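Local coordinates for toxin protein (Yersinia entomophaga, PDB 6AQK) that is a C-terminal Rhs toxin domain that probably acts as an ADP-ribosyltransferase, transferring ADP-ribose from NAD+ to a target in the intoxicated cell, at residues V99-I110 and V156-L167. Sequence-based numbering, arbitrary orientation.
Sequences VNETFRGDTPVI and VSGKTIMWHFDL
Asp106 OD2 receives two side-chain donors: Trp163 NE1, 2.8 Å away across the strand pair, reaches its anti lone pair, while Arg104 NE of the same strand meets it on the syn side, also at 2.8 Å. Arg104 NH2 completes a side-on, two-nitrogen grip through Asp106 OD1, and Arg104 NH1 turns to the carbonyl of Ser146. Arg104, extended from CG to NE with CG placed opposite the backbone nitrogen (chi1 -180°), runs alongside the indole, its CB 3.7 Å from Trp163 CD1. The carboxylate, held from both strands, helps to set the rotation of the indole, and Ile110 CD1 packs against the six-membered ring, 3.9 Å from Trp163 CZ2.

The other face of the sheet carries Glu101, Phe103, Met162 and His164. His164 NE2 donates to Glu101 OE2 at 2.9 Å, in the plane of its own ring but from above the plane of the carboxylate; ND1 is engaged by Tyr207, so both ring nitrogens are tied. Phe103 CE2 lies over one face of the imidazole, 3.3 Å from His164 CD2; the two ring planes are nearly parallel, 21° apart, but slid so that they barely overlap. Met162 CE reaches the phenyl edge, 3.7 Å from Phe103 CD2.

Paired backbone bonds at Thr102–Phe165, Arg104–Trp163 and Asp106–Ile161 align the strands. This is an antiparallel pair at one margin of a mixed five-stranded sheet, where 101-106 is one of the two outer strands, with Phe103 bonded through its backbone to Ala148 beyond it, in a domain assigned to the ADP-ribosyltransferases.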
loop_
_atom_site.group_PDB
_atom_site.type_symbol
_atom_site.label_atom_id
_atom_site.label_comp_id
_atom_site.label_asym_id
_atom_site.label_seq_id
_atom_site.Cartn_x
_atom_site.Cartn_y
_atom_site.Cartn_z
ATOM N N VAL A 99 -11.900 -12.470 -4.963
ATOM C CA VAL A 99 -11.152 -13.388 -4.100
ATOM C C VAL A 99 -11.464 -13.034 -2.655
ATOM O O VAL A 99 -11.884 -11.934 -2.374
ATOM C CB VAL A 99 -9.623 -13.358 -4.427
ATOM C CG1 VAL A 99 -9.386 -13.995 -5.779
ATOM C CG2 VAL A 99 -9.079 -11.922 -4.398
ATOM N N ASN A 100 -11.235 -13.976 -1.753
ATOM C CA ASN A 100 -11.432 -13.845 -0.304
ATOM C C ASN A 100 -10.268 -13.196 0.430
ATOM O O ASN A 100 -10.436 -12.738 1.542
ATOM C CB ASN A 100 -11.601 -15.225 0.383
ATOM C CG ASN A 100 -12.894 -15.899 0.018
ATOM O OD1 ASN A 100 -13.920 -15.224 -0.248
ATOM N ND2 ASN A 100 -12.862 -17.246 -0.019
ATOM N N GLU A 101 -9.120 -13.169 -0.207
ATOM C CA GLU A 101 -7.864 -12.791 0.471
ATOM C C GLU A 101 -6.827 -12.386 -0.585
ATOM O O GLU A 101 -6.789 -12.921 -1.703
ATOM C CB GLU A 101 -7.320 -13.905 1.387
ATOM C CG GLU A 101 -7.063 -15.201 0.670
ATOM C CD GLU A 101 -6.564 -16.366 1.532
ATOM O OE1 GLU A 101 -6.202 -17.375 0.863
ATOM O OE2 GLU A 101 -6.523 -16.299 2.789
ATOM N N THR A 102 -6.001 -11.436 -0.189
ATOM C CA THR A 102 -4.865 -10.991 -1.004
ATOM C C THR A 102 -3.664 -10.750 -0.066
ATOM O O THR A 102 -3.764 -10.904 1.166
ATOM C CB THR A 102 -5.142 -9.745 -1.784
ATOM O OG1 THR A 102 -5.347 -8.640 -0.881
ATOM C CG2 THR A 102 -6.253 -9.943 -2.677
ATOM N N PHE A 103 -2.497 -10.524 -0.677
ATOM C CA PHE A 103 -1.260 -10.491 -0.025
ATOM C C PHE A 103 -0.447 -9.387 -0.581
ATOM O O PHE A 103 -0.536 -9.068 -1.771
ATOM C CB PHE A 103 -0.450 -11.830 -0.179
ATOM C CG PHE A 103 -1.245 -13.017 0.230
ATOM C CD1 PHE A 103 -2.038 -13.666 -0.700
ATOM C CD2 PHE A 103 -1.181 -13.487 1.518
ATOM C CE1 PHE A 103 -2.873 -14.703 -0.304
ATOM C CE2 PHE A 103 -1.978 -14.571 1.915
ATOM C CZ PHE A 103 -2.827 -15.171 0.988
ATOM N N ARG A 104 0.319 -8.788 0.305
ATOM C CA ARG A 104 1.272 -7.742 -0.098
ATOM C C ARG A 104 2.613 -7.873 0.562
ATOM O O ARG A 104 2.712 -8.074 1.749
ATOM C CB ARG A 104 0.682 -6.353 0.257
ATOM C CG ARG A 104 1.606 -5.214 -0.137
ATOM C CD ARG A 104 0.908 -3.870 0.109
ATOM N NE ARG A 104 1.890 -2.802 -0.020
ATOM C CZ ARG A 104 2.175 -2.138 -1.135
ATOM N NH1 ARG A 104 1.516 -2.330 -2.269
ATOM N NH2 ARG A 104 3.108 -1.247 -1.097
ATOM N N GLY A 105 3.693 -7.587 -0.211
ATOM C CA GLY A 105 5.031 -7.569 0.284
ATOM C C GLY A 105 5.497 -6.142 0.401
ATOM O O GLY A 105 5.214 -5.334 -0.463
ATOM N N ASP A 106 6.090 -5.799 1.524
ATOM C CA ASP A 106 6.712 -4.470 1.750
ATOM C C ASP A 106 8.112 -4.650 2.374
ATOM O O ASP A 106 8.401 -5.578 3.159
ATOM C CB ASP A 106 5.834 -3.529 2.638
ATOM C CG ASP A 106 4.778 -2.708 1.835
ATOM O OD1 ASP A 106 5.143 -2.066 0.790
ATOM O OD2 ASP A 106 3.592 -2.736 2.240
ATOM N N THR A 107 8.951 -3.689 2.082
ATOM C CA THR A 107 10.214 -3.571 2.730
ATOM C C THR A 107 10.069 -2.877 4.093
ATOM O O THR A 107 8.997 -2.310 4.427
ATOM C CB THR A 107 11.218 -2.738 1.902
ATOM O OG1 THR A 107 10.879 -1.364 2.015
ATOM C CG2 THR A 107 11.228 -3.188 0.442
ATOM N N PRO A 108 11.155 -2.882 4.891
ATOM C CA PRO A 108 11.058 -2.276 6.218
ATOM C C PRO A 108 10.834 -0.761 6.174
ATOM O O PRO A 108 10.509 -0.211 7.180
ATOM C CB PRO A 108 12.408 -2.644 6.869
ATOM C CG PRO A 108 12.685 -3.973 6.281
ATOM C CD PRO A 108 12.286 -3.845 4.838
ATOM N N VAL A 109 10.976 -0.120 5.009
ATOM C CA VAL A 109 10.672 1.347 4.872
ATOM C C VAL A 109 9.294 1.713 5.445
ATOM O O VAL A 109 9.091 2.862 5.877
ATOM C CB VAL A 109 10.679 1.815 3.386
ATOM C CG1 VAL A 109 10.323 3.295 3.260
ATOM C CG2 VAL A 109 12.042 1.629 2.785
ATOM N N ILE A 110 8.314 0.806 5.372
ATOM C CA ILE A 110 6.974 1.133 5.811
ATOM C C ILE A 110 6.831 1.307 7.328
ATOM O O ILE A 110 5.863 1.882 7.783
ATOM C CB ILE A 110 5.883 0.137 5.230
ATOM C CG1 ILE A 110 5.973 -1.242 5.860
ATOM C CG2 ILE A 110 5.894 0.135 3.680
ATOM C CD1 ILE A 110 4.730 -2.058 5.659
ATOM N N VAL A 156 6.245 -10.397 -3.968
ATOM C CA VAL A 156 5.801 -10.537 -2.584
ATOM C C VAL A 156 6.768 -11.391 -1.747
ATOM O O VAL A 156 7.084 -11.069 -0.581
ATOM C CB VAL A 156 4.430 -11.206 -2.569
ATOM C CG1 VAL A 156 4.001 -11.484 -1.148
ATOM C CG2 VAL A 156 3.416 -10.325 -3.292
ATOM N N SER A 157 7.160 -12.540 -2.307
ATOM C CA SER A 157 7.763 -13.613 -1.499
ATOM C C SER A 157 9.113 -13.307 -0.858
ATOM O O SER A 157 9.432 -13.929 0.161
ATOM C CB SER A 157 7.889 -14.925 -2.333
ATOM O OG SER A 157 8.842 -14.662 -3.340
ATOM N N GLY A 158 9.875 -12.373 -1.421
ATOM C CA GLY A 158 11.136 -12.032 -0.849
ATOM C C GLY A 158 11.154 -10.836 0.087
ATOM O O GLY A 158 12.204 -10.506 0.570
ATOM N N LYS A 159 9.994 -10.189 0.333
ATOM C CA LYS A 159 9.899 -8.993 1.166
ATOM C C LYS A 159 9.910 -9.299 2.630
ATOM O O LYS A 159 9.369 -10.321 3.064
ATOM C CB LYS A 159 8.606 -8.222 0.842
ATOM C CG LYS A 159 8.549 -7.781 -0.584
ATOM C CD LYS A 159 9.283 -6.507 -0.756
ATOM C CE LYS A 159 9.083 -5.885 -2.157
ATOM N NZ LYS A 159 9.705 -6.796 -3.134
ATOM N N THR A 160 10.480 -8.379 3.394
ATOM C CA THR A 160 10.614 -8.559 4.822
ATOM C C THR A 160 9.256 -8.617 5.533
ATOM O O THR A 160 9.084 -9.346 6.542
ATOM C CB THR A 160 11.571 -7.502 5.424
ATOM O OG1 THR A 160 12.823 -7.576 4.738
ATOM C CG2 THR A 160 11.800 -7.706 6.921
ATOM N N ILE A 161 8.306 -7.816 5.061
ATOM C CA ILE A 161 6.987 -7.714 5.688
ATOM C C ILE A 161 5.970 -8.220 4.668
ATOM O O ILE A 161 6.009 -7.878 3.481
ATOM C CB ILE A 161 6.679 -6.242 6.061
ATOM C CG1 ILE A 161 7.746 -5.764 7.052
ATOM C CG2 ILE A 161 5.269 -6.081 6.637
ATOM C CD1 ILE A 161 7.852 -4.286 7.241
ATOM N N MET A 162 5.046 -9.045 5.125
ATOM C CA MET A 162 3.951 -9.457 4.279
ATOM C C MET A 162 2.633 -9.127 4.978
ATOM O O MET A 162 2.441 -9.443 6.150
ATOM C CB MET A 162 3.960 -10.945 3.942
ATOM C CG MET A 162 2.924 -11.333 2.899
ATOM S SD MET A 162 2.675 -13.142 2.653
ATOM C CE MET A 162 1.579 -13.403 4.009
ATOM N N TRP A 163 1.713 -8.524 4.254
ATOM C CA TRP A 163 0.362 -8.393 4.718
ATOM C C TRP A 163 -0.499 -9.546 4.210
ATOM O O TRP A 163 -0.385 -9.970 3.079
ATOM C CB TRP A 163 -0.266 -7.118 4.168
ATOM C CG TRP A 163 0.458 -5.820 4.316
ATOM C CD1 TRP A 163 1.589 -5.419 3.671
ATOM C CD2 TRP A 163 0.023 -4.654 5.114
ATOM N NE1 TRP A 163 1.905 -4.116 4.002
ATOM C CE2 TRP A 163 0.965 -3.619 4.871
ATOM C CE3 TRP A 163 -1.031 -4.403 5.995
ATOM C CZ2 TRP A 163 0.847 -2.361 5.442
ATOM C CZ3 TRP A 163 -1.154 -3.145 6.541
ATOM C CH2 TRP A 163 -0.191 -2.149 6.291
ATOM N N HIS A 164 -1.399 -10.010 5.061
ATOM C CA HIS A 164 -2.372 -11.012 4.683
ATOM C C HIS A 164 -3.714 -10.385 4.932
ATOM O O HIS A 164 -4.117 -10.184 6.083
ATOM C CB HIS A 164 -2.204 -12.268 5.531
ATOM C CG HIS A 164 -3.171 -13.343 5.188
ATOM N ND1 HIS A 164 -3.304 -14.480 5.941
ATOM C CD2 HIS A 164 -4.070 -13.442 4.178
ATOM C CE1 HIS A 164 -4.223 -15.258 5.394
ATOM N NE2 HIS A 164 -4.697 -14.652 4.318
ATOM N N PHE A 165 -4.377 -10.069 3.827
ATOM C CA PHE A 165 -5.662 -9.379 3.807
ATOM C C PHE A 165 -6.810 -10.351 3.686
ATOM O O PHE A 165 -6.840 -11.202 2.808
ATOM C CB PHE A 165 -5.695 -8.431 2.657
ATOM C CG PHE A 165 -4.764 -7.252 2.849
ATOM C CD1 PHE A 165 -4.920 -6.376 3.919
ATOM C CD2 PHE A 165 -3.753 -7.015 1.949
ATOM C CE1 PHE A 165 -4.038 -5.328 4.123
ATOM C CE2 PHE A 165 -2.875 -6.003 2.166
ATOM C CZ PHE A 165 -3.028 -5.147 3.192
ATOM N N ASP A 166 -7.715 -10.221 4.637
ATOM C CA ASP A 166 -9.055 -10.831 4.566
ATOM C C ASP A 166 -10.020 -9.811 3.958
ATOM O O ASP A 166 -10.246 -8.745 4.525
ATOM C CB ASP A 166 -9.454 -11.237 5.998
ATOM C CG ASP A 166 -10.847 -11.802 6.097
ATOM O OD1 ASP A 166 -11.426 -12.182 5.062
ATOM O OD2 ASP A 166 -11.358 -11.886 7.244
ATOM N N LEU A 167 -10.584 -10.158 2.810
ATOM C CA LEU A 167 -11.475 -9.218 2.106
ATOM C C LEU A 167 -12.914 -9.394 2.590
ATOM O O LEU A 167 -13.481 -10.386 2.339
ATOM C CB LEU A 167 -11.357 -9.419 0.622
ATOM C CG LEU A 167 -10.247 -8.634 -0.053
ATOM C CD1 LEU A 167 -8.930 -8.592 0.677
ATOM C CD2 LEU A 167 -10.089 -9.080 -1.500
#